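PDB 4ZOH: putative oxidoreductase FAD-binding subunit from Sulfolobus tokodaii, which binds FAD and probably serves as the flavin-carrying electron-transfer subunit of a molybdenum hydroxylase related to carbon monoxide dehydrogenase. Local coordinates for residues Arg28-Ala31 against Leu36-Met39; Asp12-Ala17 against Gly158-Glu163; Gly108-Leu113 against Val141-Phe146. All coordinates share one frame; numbering follows the deposited sequence.

Interaction 1. Residues Arg28-Ala31 against Leu36-Met39; sequences RPLA and LIPM. With FAD (flavin-adenine dinucleotide), chain H.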
loop_
_atom_site.group_PDB
_atom_site.type_symbol
_atom_site.label_atom_id
_atom_site.label_comp_id
_atom_site.label_asym_id
_atom_site.label_seq_id
_atom_site.Cartn_x
_atom_site.Cartn_y
_atom_site.Cartn_z
ATOM N N ARG B 28 14.526 -37.285 -1.961
ATOM C CA ARG B 28 15.839 -36.904 -1.385
ATOM C C ARG B 28 15.646 -36.571 0.093
ATOM O O ARG B 28 14.691 -35.865 0.441
ATOM C CB ARG B 28 16.436 -35.688 -2.146
ATOM C CG ARG B 28 17.049 -36.001 -3.510
ATOM C CD ARG B 28 18.398 -36.673 -3.304
ATOM N NE ARG B 28 18.604 -37.803 -4.197
ATOM C CZ ARG B 28 19.454 -37.804 -5.232
ATOM N NH1 ARG B 28 20.189 -36.731 -5.508
ATOM N NH2 ARG B 28 19.591 -38.886 -5.999
ATOM N N PRO B 29 16.526 -37.073 0.984
ATOM C CA PRO B 29 16.397 -36.597 2.354
ATOM C C PRO B 29 16.996 -35.192 2.564
ATOM O O PRO B 29 17.921 -34.787 1.819
ATOM C CB PRO B 29 17.196 -37.621 3.142
ATOM C CG PRO B 29 18.230 -38.078 2.185
ATOM C CD PRO B 29 17.545 -38.134 0.865
ATOM N N LEU B 30 16.508 -34.484 3.585
ATOM C CA LEU B 30 16.924 -33.091 3.879
ATOM C C LEU B 30 17.592 -33.081 5.210
ATOM O O LEU B 30 16.958 -33.400 6.198
ATOM C CB LEU B 30 15.713 -32.138 3.938
ATOM C CG LEU B 30 15.862 -30.696 4.526
ATOM C CD1 LEU B 30 16.852 -29.858 3.695
ATOM C CD2 LEU B 30 14.493 -29.978 4.633
ATOM N N ALA B 31 18.857 -32.665 5.246
ATOM C CA ALA B 31 19.562 -32.416 6.493
ATOM C C ALA B 31 19.664 -30.897 6.743
ATOM O O ALA B 31 18.646 -30.248 7.062
ATOM C CB ALA B 31 20.942 -33.075 6.476
ATOM N N LEU B 36 21.328 -29.212 -0.779
ATOM C CA LEU B 36 20.059 -29.593 -1.416
ATOM C C LEU B 36 19.188 -28.361 -1.820
ATOM O O LEU B 36 18.745 -28.239 -2.950
ATOM C CB LEU B 36 19.301 -30.578 -0.557
ATOM C CG LEU B 36 17.945 -31.137 -1.040
ATOM C CD1 LEU B 36 18.017 -32.067 -2.263
ATOM C CD2 LEU B 36 17.330 -31.853 0.169
ATOM N N ILE B 37 18.988 -27.423 -0.901
ATOM C CA ILE B 37 18.058 -26.319 -1.190
ATOM C C ILE B 37 18.599 -25.414 -2.308
ATOM O O ILE B 37 17.852 -25.093 -3.225
ATOM C CB ILE B 37 17.591 -25.594 0.071
ATOM C CG1 ILE B 37 16.673 -26.535 0.855
ATOM C CG2 ILE B 37 16.759 -24.364 -0.281
ATOM C CD1 ILE B 37 16.470 -26.131 2.313
ATOM N N PRO B 38 19.914 -25.068 -2.277
ATOM C CA PRO B 38 20.451 -24.259 -3.379
ATOM C C PRO B 38 20.239 -24.946 -4.760
ATOM O O PRO B 38 19.955 -24.270 -5.738
ATOM C CB PRO B 38 21.949 -24.110 -3.001
ATOM C CG PRO B 38 21.936 -24.229 -1.478
ATOM C CD PRO B 38 20.916 -25.270 -1.194
ATOM N N MET B 39 20.375 -26.270 -4.805
ATOM C CA MET B 39 20.133 -27.068 -6.027
ATOM C C MET B 39 18.628 -27.092 -6.422
ATOM O O MET B 39 18.313 -27.030 -7.624
ATOM C CB MET B 39 20.629 -28.506 -5.853
ATOM C CG MET B 39 22.151 -28.730 -5.967
ATOM S SD MET B 39 22.628 -30.501 -5.998
ATOM C CE MET B 39 21.903 -31.119 -7.511
HETATM P PA FAD H . 21.799 -31.183 2.505
HETATM O O1A FAD H . 21.872 -30.011 1.586
HETATM O O2A FAD H . 20.655 -31.388 3.403
HETATM O O5B FAD H . 21.924 -32.503 1.678
HETATM C C5B FAD H . 22.946 -32.618 0.642
HETATM C C4B FAD H . 22.819 -34.079 -0.064
HETATM O O4B FAD H . 22.935 -35.197 0.905
HETATM C C3B FAD H . 21.406 -34.216 -0.617
HETATM O O3B FAD H . 21.460 -34.901 -1.844
HETATM C C2B FAD H . 20.616 -34.989 0.465
HETATM O O2B FAD H . 19.494 -35.726 -0.035
HETATM C C1B FAD H . 21.638 -35.957 0.956
HETATM N N9A FAD H . 21.778 -36.246 2.378
HETATM C C8A FAD H . 21.818 -35.400 3.405
HETATM N N7A FAD H . 22.058 -36.093 4.542
HETATM C C5A FAD H . 22.177 -37.400 4.203
HETATM C C6A FAD H . 22.443 -38.582 4.926
HETATM N N6A FAD H . 22.644 -38.479 6.237
HETATM N N1A FAD H . 22.484 -39.763 4.282
HETATM C C2A FAD H . 22.349 -39.850 2.933
HETATM N N3A FAD H . 22.089 -38.746 2.225
HETATM C C4A FAD H . 22.002 -37.506 2.828
HETATM N N1 FAD H . 30.997 -26.775 1.810
HETATM C C2 FAD H . 32.376 -26.917 1.935
HETATM O O2 FAD H . 32.847 -28.028 2.070
HETATM N N3 FAD H . 33.198 -25.831 1.916
HETATM C C4 FAD H . 32.695 -24.584 1.749
HETATM O O4 FAD H . 33.481 -23.631 1.786
HETATM C C4X FAD H . 31.302 -24.424 1.586
HETATM N N5 FAD H . 30.786 -23.158 1.423
HETATM C C5X FAD H . 29.378 -23.016 1.237
HETATM C C6 FAD H . 28.879 -21.738 1.009
HETATM C C7 FAD H . 27.497 -21.550 0.854
HETATM C C7M FAD H . 27.016 -20.102 0.612
HETATM C C8 FAD H . 26.626 -22.659 0.892
HETATM C C8M FAD H . 25.091 -22.536 0.694
HETATM C C9 FAD H . 27.136 -23.958 1.071
HETATM C C9A FAD H . 28.510 -24.130 1.264
HETATM N N10 FAD H . 29.070 -25.413 1.451
HETATM C C10 FAD H . 30.463 -25.523 1.618
HETATM C "C1'" FAD H . 28.254 -26.622 1.479
HETATM C "C2'" FAD H . 27.744 -26.918 2.902
HETATM O "O2'" FAD H . 28.857 -27.405 3.679
HETATM C "C3'" FAD H . 26.550 -27.914 2.915
HETATM O "O3'" FAD H . 25.992 -27.814 4.228
HETATM C "C4'" FAD H . 26.956 -29.356 2.662
HETATM O "O4'" FAD H . 27.697 -29.405 1.442
HETATM C "C5'" FAD H . 25.737 -30.298 2.563
HETATM O "O5'" FAD H . 25.374 -30.613 3.934
HETATM P P FAD H . 23.892 -30.389 4.424
HETATM O O1P FAD H . 23.751 -31.038 5.761
HETATM O O2P FAD H . 23.523 -28.959 4.326
HETATM O O3P FAD H . 23.169 -31.284 3.343
#
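Two flat groups flank the place where Arg28, Pro29 and Leu30 meet Leu36: the guanidinium of Arg28, which has FAD O3B beside it at an oblique angle, and the FAD adenine, which has the Pro29 ring over one face. Pro29 CG lies 3.9 Å from FAD C4A. Between the two segments themselves the contact is largely aliphatic. With its CG anti to the backbone N (chi1 -179°), Leu36 extends its two methyls along strand 28-30: CD1 stops 4.0 Å from Arg28 CB, and CD2 comes 3.4 Å from Pro29 O. The Leu30 and Leu36 side chains cross at about a right angle, and Leu30 CD1 also packs 4.0 Å from Ile37 CD1, while Ile50 of strand 49-52 touches both leucines. The polar work is done by main-chain atoms turned to the cofactor. Pro29 O accepts a short bond from the ribose hydroxyl FAD O2B, Ala31 N donates to FAD O2A over 2.9 Å, and Leu36 N gives FAD O1A an almost straight bond (2.6 Å, 176°). Leu36 N stands at the start of helix 36-41, and Gly33 N and His34 N, just before the helix, also bond FAD. With Ala31 N and Leu36 N both directed at phosphate oxygens, the contact is likely to help balance the negative charge of the pyrophosphate.

Interaction 2. Residues Asp12-Ala17 against Gly158-Glu163; sequences DNLNEA and GELVTE. With FAD (flavin-adenine dinucleotide), chain H.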
loop_
_atom_site.group_PDB
_atom_site.type_symbol
_atom_site.label_atom_id
_atom_site.label_comp_id
_atom_site.label_asym_id
_atom_site.label_seq_id
_atom_site.Cartn_x
_atom_site.Cartn_y
_atom_site.Cartn_z
ATOM N N ASP B 12 8.096 -40.105 11.591
ATOM C CA ASP B 12 8.180 -40.217 13.059
ATOM C C ASP B 12 9.523 -40.660 13.595
ATOM O O ASP B 12 9.910 -40.266 14.688
ATOM C CB ASP B 12 7.150 -41.207 13.567
ATOM C CG ASP B 12 5.733 -40.683 13.463
ATOM O OD1 ASP B 12 5.552 -39.439 13.548
ATOM O OD2 ASP B 12 4.804 -41.532 13.305
ATOM N N ASN B 13 10.224 -41.479 12.821
ATOM C CA ASN B 13 11.498 -42.068 13.259
ATOM C C ASN B 13 12.252 -42.546 12.045
ATOM O O ASN B 13 11.671 -42.639 10.933
ATOM C CB ASN B 13 11.219 -43.279 14.129
ATOM C CG ASN B 13 10.199 -44.223 13.487
ATOM O OD1 ASN B 13 10.341 -44.651 12.328
ATOM N ND2 ASN B 13 9.138 -44.517 14.229
ATOM N N LEU B 14 13.524 -42.910 12.278
ATOM C CA LEU B 14 14.448 -43.375 11.235
ATOM C C LEU B 14 13.866 -44.456 10.331
ATOM O O LEU B 14 13.908 -44.352 9.071
ATOM C CB LEU B 14 15.754 -43.872 11.880
ATOM C CG LEU B 14 16.919 -44.182 10.925
ATOM C CD1 LEU B 14 17.166 -43.117 9.843
ATOM C CD2 LEU B 14 18.183 -44.404 11.754
ATOM N N ASN B 15 13.322 -45.496 10.969
ATOM C CA ASN B 15 12.736 -46.615 10.251
ATOM C C ASN B 15 11.769 -46.097 9.169
ATOM O O ASN B 15 11.864 -46.474 7.960
ATOM C CB ASN B 15 12.054 -47.555 11.269
ATOM C CG ASN B 15 11.393 -48.766 10.618
ATOM O OD1 ASN B 15 11.849 -49.266 9.578
ATOM N ND2 ASN B 15 10.312 -49.258 11.242
ATOM N N GLU B 16 10.884 -45.177 9.583
ATOM C CA GLU B 16 9.949 -44.615 8.617
ATOM C C GLU B 16 10.665 -43.904 7.494
ATOM O O GLU B 16 10.338 -44.132 6.295
ATOM C CB GLU B 16 8.947 -43.689 9.291
ATOM C CG GLU B 16 7.623 -44.353 9.562
ATOM C CD GLU B 16 6.761 -43.589 10.548
ATOM O OE1 GLU B 16 6.810 -42.332 10.576
ATOM O OE2 GLU B 16 6.014 -44.259 11.297
ATOM N N ALA B 17 11.641 -43.056 7.858
ATOM C CA ALA B 17 12.394 -42.326 6.789
ATOM C C ALA B 17 12.962 -43.300 5.744
ATOM O O ALA B 17 12.731 -43.125 4.524
ATOM C CB ALA B 17 13.497 -41.424 7.373
ATOM N N GLY B 158 17.132 -46.226 -0.318
ATOM C CA GLY B 158 16.892 -46.854 0.966
ATOM C C GLY B 158 17.917 -46.552 2.073
ATOM O O GLY B 158 17.670 -46.838 3.274
ATOM N N GLU B 159 19.079 -45.985 1.741
ATOM C CA GLU B 159 20.051 -45.815 2.870
ATOM C C GLU B 159 20.520 -44.421 3.217
ATOM O O GLU B 159 20.593 -43.568 2.364
ATOM C CB GLU B 159 21.227 -46.788 2.764
ATOM C CG GLU B 159 21.536 -47.232 1.359
ATOM C CD GLU B 159 22.765 -48.113 1.268
ATOM O OE1 GLU B 159 23.598 -47.825 0.375
ATOM O OE2 GLU B 159 22.890 -49.068 2.081
ATOM N N LEU B 160 20.848 -44.216 4.487
ATOM C CA LEU B 160 21.397 -42.981 4.954
ATOM C C LEU B 160 22.716 -43.176 5.695
ATOM O O LEU B 160 22.821 -44.039 6.546
ATOM C CB LEU B 160 20.407 -42.302 5.928
ATOM C CG LEU B 160 19.039 -41.876 5.324
ATOM C CD1 LEU B 160 18.099 -41.485 6.448
ATOM C CD2 LEU B 160 19.170 -40.765 4.284
ATOM N N VAL B 161 23.673 -42.281 5.461
ATOM C CA VAL B 161 24.745 -42.067 6.421
ATOM C C VAL B 161 24.227 -41.740 7.818
ATOM O O VAL B 161 23.462 -40.773 8.024
ATOM C CB VAL B 161 25.680 -40.957 5.919
ATOM C CG1 VAL B 161 26.853 -40.728 6.890
ATOM C CG2 VAL B 161 26.148 -41.298 4.512
ATOM N N THR B 162 24.664 -42.497 8.814
ATOM C CA THR B 162 24.238 -42.180 10.150
ATOM C C THR B 162 25.386 -41.735 11.041
ATOM O O THR B 162 25.137 -41.078 12.115
ATOM C CB THR B 162 23.504 -43.369 10.821
ATOM O OG1 THR B 162 24.274 -44.576 10.663
ATOM C CG2 THR B 162 22.149 -43.566 10.195
ATOM N N GLU B 163 26.620 -42.070 10.618
ATOM C CA GLU B 163 27.817 -41.874 11.482
ATOM C C GLU B 163 29.103 -41.813 10.716
ATOM O O GLU B 163 29.287 -42.520 9.729
ATOM C CB GLU B 163 27.921 -42.943 12.554
ATOM C CG GLU B 163 28.951 -42.704 13.637
ATOM C CD GLU B 163 28.922 -43.854 14.639
ATOM O OE1 GLU B 163 29.321 -44.972 14.271
ATOM O OE2 GLU B 163 28.484 -43.663 15.788
HETATM P PA FAD H . 21.799 -31.183 2.505
HETATM O O1A FAD H . 21.872 -30.011 1.586
HETATM O O2A FAD H . 20.655 -31.388 3.403
HETATM O O5B FAD H . 21.924 -32.503 1.678
HETATM C C5B FAD H . 22.946 -32.618 0.642
HETATM C C4B FAD H . 22.819 -34.079 -0.064
HETATM O O4B FAD H . 22.935 -35.197 0.905
HETATM C C3B FAD H . 21.406 -34.216 -0.617
HETATM O O3B FAD H . 21.460 -34.901 -1.844
HETATM C C2B FAD H . 20.616 -34.989 0.465
HETATM O O2B FAD H . 19.494 -35.726 -0.035
HETATM C C1B FAD H . 21.638 -35.957 0.956
HETATM N N9A FAD H . 21.778 -36.246 2.378
HETATM C C8A FAD H . 21.818 -35.400 3.405
HETATM N N7A FAD H . 22.058 -36.093 4.542
HETATM C C5A FAD H . 22.177 -37.400 4.203
HETATM C C6A FAD H . 22.443 -38.582 4.926
HETATM N N6A FAD H . 22.644 -38.479 6.237
HETATM N N1A FAD H . 22.484 -39.763 4.282
HETATM C C2A FAD H . 22.349 -39.850 2.933
HETATM N N3A FAD H . 22.089 -38.746 2.225
HETATM C C4A FAD H . 22.002 -37.506 2.828
HETATM N N1 FAD H . 30.997 -26.775 1.810
HETATM C C2 FAD H . 32.376 -26.917 1.935
HETATM O O2 FAD H . 32.847 -28.028 2.070
HETATM N N3 FAD H . 33.198 -25.831 1.916
HETATM C C4 FAD H . 32.695 -24.584 1.749
HETATM O O4 FAD H . 33.481 -23.631 1.786
HETATM C C4X FAD H . 31.302 -24.424 1.586
HETATM N N5 FAD H . 30.786 -23.158 1.423
HETATM C C5X FAD H . 29.378 -23.016 1.237
HETATM C C6 FAD H . 28.879 -21.738 1.009
HETATM C C7 FAD H . 27.497 -21.550 0.854
HETATM C C7M FAD H . 27.016 -20.102 0.612
HETATM C C8 FAD H . 26.626 -22.659 0.892
HETATM C C8M FAD H . 25.091 -22.536 0.694
HETATM C C9 FAD H . 27.136 -23.958 1.071
HETATM C C9A FAD H . 28.510 -24.130 1.264
HETATM N N10 FAD H . 29.070 -25.413 1.451
HETATM C C10 FAD H . 30.463 -25.523 1.618
HETATM C "C1'" FAD H . 28.254 -26.622 1.479
HETATM C "C2'" FAD H . 27.744 -26.918 2.902
HETATM O "O2'" FAD H . 28.857 -27.405 3.679
HETATM C "C3'" FAD H . 26.550 -27.914 2.915
HETATM O "O3'" FAD H . 25.992 -27.814 4.228
HETATM C "C4'" FAD H . 26.956 -29.356 2.662
HETATM O "O4'" FAD H . 27.697 -29.405 1.442
HETATM C "C5'" FAD H . 25.737 -30.298 2.563
HETATM O "O5'" FAD H . 25.374 -30.613 3.934
HETATM P P FAD H . 23.892 -30.389 4.424
HETATM O O1P FAD H . 23.751 -31.038 5.761
HETATM O O2P FAD H . 23.523 -28.959 4.326
HETATM O O3P FAD H . 23.169 -31.284 3.343
#
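A small apolar contact between the first turn of helix 14-23 and the beginning of strand 160-167 ties the helix to the edge of the adenine site. Leu14 supplies both of its methyls: CD1 meets Leu160 CD1 at 3.9 Å as the two side chains run alongside in opposite senses, and CD2 lies 4.3 Å from Thr162 CG2. The hydroxyl of Thr162 bonds instead to Thr133 on strand 129-134, which leaves its methyl to face Leu14. Leu160 has CG anti to its carbonyl carbon (chi1 -63°), and from there its branches divide the work: CD1 goes to Leu14, whereas CD2 comes 3.5 Å from FAD N1A, on the same side of the purine as Pro29. Asn13 is the N-cap of the helix: its OD1 accepts from Glu16 N at 2.8 Å, with the donor almost in line with the Asn13 side-chain C=O, and Glu16 OE1 takes the amide of Asp12 N. On the strand, the Val161 backbone reads the adenine: FAD N6A donates to Val161 O in a nearly straight bond (3.0 Å, 170°), and Val161 N gives FAD N1A a weak, bent one. With an alanine here in place of Leu160, Leu14 CD1 would probably lose its partner and the purine near N1A part of its cover. The pairing of an amino donor with a carbonyl and of a ring nitrogen with an amide is consistent with a preference for adenine, while Leu160 gives the base an apolar flank.

Interaction 3. Residues Gly108-Leu113 against Val141-Phe146; sequences GSISHL and VNFKSF. With FAD (flavin-adenine dinucleotide), chain H.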
loop_
_atom_site.group_PDB
_atom_site.type_symbol
_atom_site.label_atom_id
_atom_site.label_comp_id
_atom_site.label_asym_id
_atom_site.label_seq_id
_atom_site.Cartn_x
_atom_site.Cartn_y
_atom_site.Cartn_z
ATOM N N GLY B 108 25.557 -34.621 5.377
ATOM C CA GLY B 108 25.100 -34.059 4.086
ATOM C C GLY B 108 26.292 -33.637 3.234
ATOM O O GLY B 108 26.209 -33.673 2.039
ATOM N N SER B 109 27.392 -33.180 3.843
ATOM C CA SER B 109 28.564 -32.750 3.040
ATOM C C SER B 109 29.147 -33.973 2.277
ATOM O O SER B 109 29.406 -33.912 1.037
ATOM C CB SER B 109 29.591 -32.118 3.981
ATOM O OG SER B 109 30.747 -31.792 3.287
ATOM N N ILE B 110 29.285 -35.088 3.000
ATOM C CA ILE B 110 29.870 -36.279 2.412
ATOM C C ILE B 110 28.879 -37.034 1.544
ATOM O O ILE B 110 29.314 -37.746 0.641
ATOM C CB ILE B 110 30.569 -37.215 3.432
ATOM C CG1 ILE B 110 29.598 -37.984 4.320
ATOM C CG2 ILE B 110 31.636 -36.486 4.280
ATOM C CD1 ILE B 110 30.347 -39.043 5.137
ATOM N N SER B 111 27.561 -36.905 1.798
ATOM C CA SER B 111 26.594 -37.526 0.869
ATOM C C SER B 111 26.501 -36.719 -0.421
ATOM O O SER B 111 26.219 -37.245 -1.477
ATOM C CB SER B 111 25.243 -37.738 1.498
ATOM O OG SER B 111 25.373 -38.465 2.718
ATOM N N HIS B 112 26.867 -35.447 -0.347
ATOM C CA HIS B 112 26.812 -34.585 -1.518
ATOM C C HIS B 112 28.042 -34.699 -2.420
ATOM O O HIS B 112 27.897 -34.726 -3.651
ATOM C CB HIS B 112 26.567 -33.126 -1.055
ATOM C CG HIS B 112 26.568 -32.133 -2.173
ATOM N ND1 HIS B 112 25.641 -32.166 -3.200
ATOM C CD2 HIS B 112 27.358 -31.054 -2.402
ATOM C CE1 HIS B 112 25.890 -31.172 -4.033
ATOM N NE2 HIS B 112 26.911 -30.468 -3.561
ATOM N N LEU B 113 29.245 -34.732 -1.812
ATOM C CA LEU B 113 30.530 -34.969 -2.544
ATOM C C LEU B 113 30.953 -33.948 -3.582
ATOM O O LEU B 113 31.433 -34.301 -4.673
ATOM C CB LEU B 113 30.616 -36.361 -3.167
ATOM C CG LEU B 113 30.856 -37.520 -2.204
ATOM C CD1 LEU B 113 31.090 -38.754 -3.068
ATOM C CD2 LEU B 113 32.059 -37.286 -1.272
ATOM N N VAL B 141 31.991 -48.666 5.823
ATOM C CA VAL B 141 32.923 -48.681 4.698
ATOM C C VAL B 141 34.010 -47.638 4.974
ATOM O O VAL B 141 33.856 -46.785 5.847
ATOM C CB VAL B 141 32.233 -48.454 3.335
ATOM C CG1 VAL B 141 31.258 -49.583 3.006
ATOM C CG2 VAL B 141 31.543 -47.098 3.305
ATOM N N ASN B 142 35.103 -47.720 4.228
ATOM C CA ASN B 142 36.221 -46.778 4.333
ATOM C C ASN B 142 35.870 -45.543 3.549
ATOM O O ASN B 142 35.296 -45.671 2.432
ATOM C CB ASN B 142 37.495 -47.390 3.719
ATOM C CG ASN B 142 38.090 -48.463 4.597
ATOM O OD1 ASN B 142 38.324 -48.254 5.794
ATOM N ND2 ASN B 142 38.302 -49.632 4.017
ATOM N N PHE B 143 36.233 -44.369 4.101
ATOM C CA PHE B 143 35.898 -43.112 3.402
ATOM C C PHE B 143 36.335 -43.237 1.947
ATOM O O PHE B 143 35.576 -42.811 1.044
ATOM C CB PHE B 143 36.421 -41.796 4.062
ATOM C CG PHE B 143 36.034 -40.559 3.285
ATOM C CD1 PHE B 143 34.720 -40.052 3.356
ATOM C CD2 PHE B 143 36.938 -39.948 2.414
ATOM C CE1 PHE B 143 34.339 -38.958 2.582
ATOM C CE2 PHE B 143 36.583 -38.847 1.652
ATOM C CZ PHE B 143 35.272 -38.348 1.734
ATOM N N LYS B 144 37.498 -43.877 1.705
ATOM C CA LYS B 144 38.047 -43.918 0.349
ATOM C C LYS B 144 37.141 -44.600 -0.650
ATOM O O LYS B 144 37.044 -44.162 -1.807
ATOM C CB LYS B 144 39.457 -44.533 0.258
ATOM C CG LYS B 144 39.994 -44.404 -1.169
ATOM C CD LYS B 144 41.183 -45.306 -1.427
ATOM C CE LYS B 144 41.848 -44.916 -2.721
ATOM N NZ LYS B 144 43.231 -45.455 -2.672
ATOM N N SER B 145 36.484 -45.662 -0.203
ATOM C CA SER B 145 35.591 -46.427 -1.059
ATOM C C SER B 145 34.217 -45.786 -1.164
ATOM O O SER B 145 33.521 -46.001 -2.160
ATOM C CB SER B 145 35.429 -47.854 -0.518
ATOM O OG SER B 145 36.695 -48.404 -0.169
ATOM N N PHE B 146 33.822 -45.037 -0.126
ATOM C CA PHE B 146 32.519 -44.374 -0.101
ATOM C C PHE B 146 32.438 -43.297 -1.198
ATOM O O PHE B 146 31.411 -43.149 -1.897
ATOM C CB PHE B 146 32.253 -43.815 1.283
ATOM C CG PHE B 146 30.975 -43.049 1.397
ATOM C CD1 PHE B 146 29.751 -43.717 1.516
ATOM C CD2 PHE B 146 30.988 -41.647 1.427
ATOM C CE1 PHE B 146 28.551 -43.007 1.625
ATOM C CE2 PHE B 146 29.799 -40.939 1.529
ATOM C CZ PHE B 146 28.585 -41.617 1.648
HETATM P PA FAD H . 21.799 -31.183 2.505
HETATM O O1A FAD H . 21.872 -30.011 1.586
HETATM O O2A FAD H . 20.655 -31.388 3.403
HETATM O O5B FAD H . 21.924 -32.503 1.678
HETATM C C5B FAD H . 22.946 -32.618 0.642
HETATM C C4B FAD H . 22.819 -34.079 -0.064
HETATM O O4B FAD H . 22.935 -35.197 0.905
HETATM C C3B FAD H . 21.406 -34.216 -0.617
HETATM O O3B FAD H . 21.460 -34.901 -1.844
HETATM C C2B FAD H . 20.616 -34.989 0.465
HETATM O O2B FAD H . 19.494 -35.726 -0.035
HETATM C C1B FAD H . 21.638 -35.957 0.956
HETATM N N9A FAD H . 21.778 -36.246 2.378
HETATM C C8A FAD H . 21.818 -35.400 3.405
HETATM N N7A FAD H . 22.058 -36.093 4.542
HETATM C C5A FAD H . 22.177 -37.400 4.203
HETATM C C6A FAD H . 22.443 -38.582 4.926
HETATM N N6A FAD H . 22.644 -38.479 6.237
HETATM N N1A FAD H . 22.484 -39.763 4.282
HETATM C C2A FAD H . 22.349 -39.850 2.933
HETATM N N3A FAD H . 22.089 -38.746 2.225
HETATM C C4A FAD H . 22.002 -37.506 2.828
HETATM N N1 FAD H . 30.997 -26.775 1.810
HETATM C C2 FAD H . 32.376 -26.917 1.935
HETATM O O2 FAD H . 32.847 -28.028 2.070
HETATM N N3 FAD H . 33.198 -25.831 1.916
HETATM C C4 FAD H . 32.695 -24.584 1.749
HETATM O O4 FAD H . 33.481 -23.631 1.786
HETATM C C4X FAD H . 31.302 -24.424 1.586
HETATM N N5 FAD H . 30.786 -23.158 1.423
HETATM C C5X FAD H . 29.378 -23.016 1.237
HETATM C C6 FAD H . 28.879 -21.738 1.009
HETATM C C7 FAD H . 27.497 -21.550 0.854
HETATM C C7M FAD H . 27.016 -20.102 0.612
HETATM C C8 FAD H . 26.626 -22.659 0.892
HETATM C C8M FAD H . 25.091 -22.536 0.694
HETATM C C9 FAD H . 27.136 -23.958 1.071
HETATM C C9A FAD H . 28.510 -24.130 1.264
HETATM N N10 FAD H . 29.070 -25.413 1.451
HETATM C C10 FAD H . 30.463 -25.523 1.618
HETATM C "C1'" FAD H . 28.254 -26.622 1.479
HETATM C "C2'" FAD H . 27.744 -26.918 2.902
HETATM O "O2'" FAD H . 28.857 -27.405 3.679
HETATM C "C3'" FAD H . 26.550 -27.914 2.915
HETATM O "O3'" FAD H . 25.992 -27.814 4.228
HETATM C "C4'" FAD H . 26.956 -29.356 2.662
HETATM O "O4'" FAD H . 27.697 -29.405 1.442
HETATM C "C5'" FAD H . 25.737 -30.298 2.563
HETATM O "O5'" FAD H . 25.374 -30.613 3.934
HETATM P P FAD H . 23.892 -30.389 4.424
HETATM O O1P FAD H . 23.751 -31.038 5.761
HETATM O O2P FAD H . 23.523 -28.959 4.326
HETATM O O3P FAD H . 23.169 -31.284 3.343
#
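Phe143 and Phe146 both set CG anti to the backbone N (chi1 -180° and 177°), which carries their rings from one short helix toward Ile110; Ile110 in turn holds CG1 in the crowded position between its N and carbonyl carbon (chi1 73°). Its branches are thereby shared between the rings. CG2 meets Phe143 CE1 at 4.0 Å, approaching that ring obliquely, while CG1 and CD1 both pack against the second ring, CG1 at 4.1 Å from Phe146 CE2. The Phe146 ring crosses the isoleucine at about a right angle and also brings its edge to the main chain: Ile110 O lies near the ring plane, 3.3 Å from Phe146 CE2, where the carbonyl probably gains from the slightly positive ring edge. Leu123 of helix 119-125 and Val130 of strand 129-134 complete the apolar surroundings of Ile110, and Phe146 reaches across to Ile132 as well. The other side of helix 106-112 serves the cofactor. Gly108 C lies 3.2 Å from FAD O5', and a side chain at this glycine would run into the pyrophosphate bridge at FAD O3P. Ser111 covers the adenine, with OG 3.3 Å from FAD N3A but hydrogen-bonded to Gly107 O. A helix with cofactor on one side and a hydrophobic core on the other, backed by an antiparallel sheet, fits the FAD-binding domain of molybdopterin dehydrogenases, in which the dinucleotide lies between the parallel and antiparallel sheet parts.

Overall arrangement
All three contacts touch FAD, mainly along its adenosine diphosphate half; their centres are about 15 to 16 Å apart, and all lie in the FAD-binding domain. Interaction 2 closes a long loop of chain in which interaction 1 and then interaction 3 are nested. Interaction 1 belongs to the beta-alpha-beta unit of the parallel three-stranded sheet, whereas interactions 2 and 3 both reach the antiparallel five-stranded sheet. Neighbouring contacts touch directly: Pro29 CG lies 3.5 Å from Leu160 CD2 (1 and 2), Met39 SD 3.9 Å from His112 CE1 (1 and 3), and Val161 CG2 3.8 Å from Phe146 CZ (2 and 3). The cofactor therefore bridges parts of the domain distant in sequence, with Val161 lying between the adenine and the phenylalanine core.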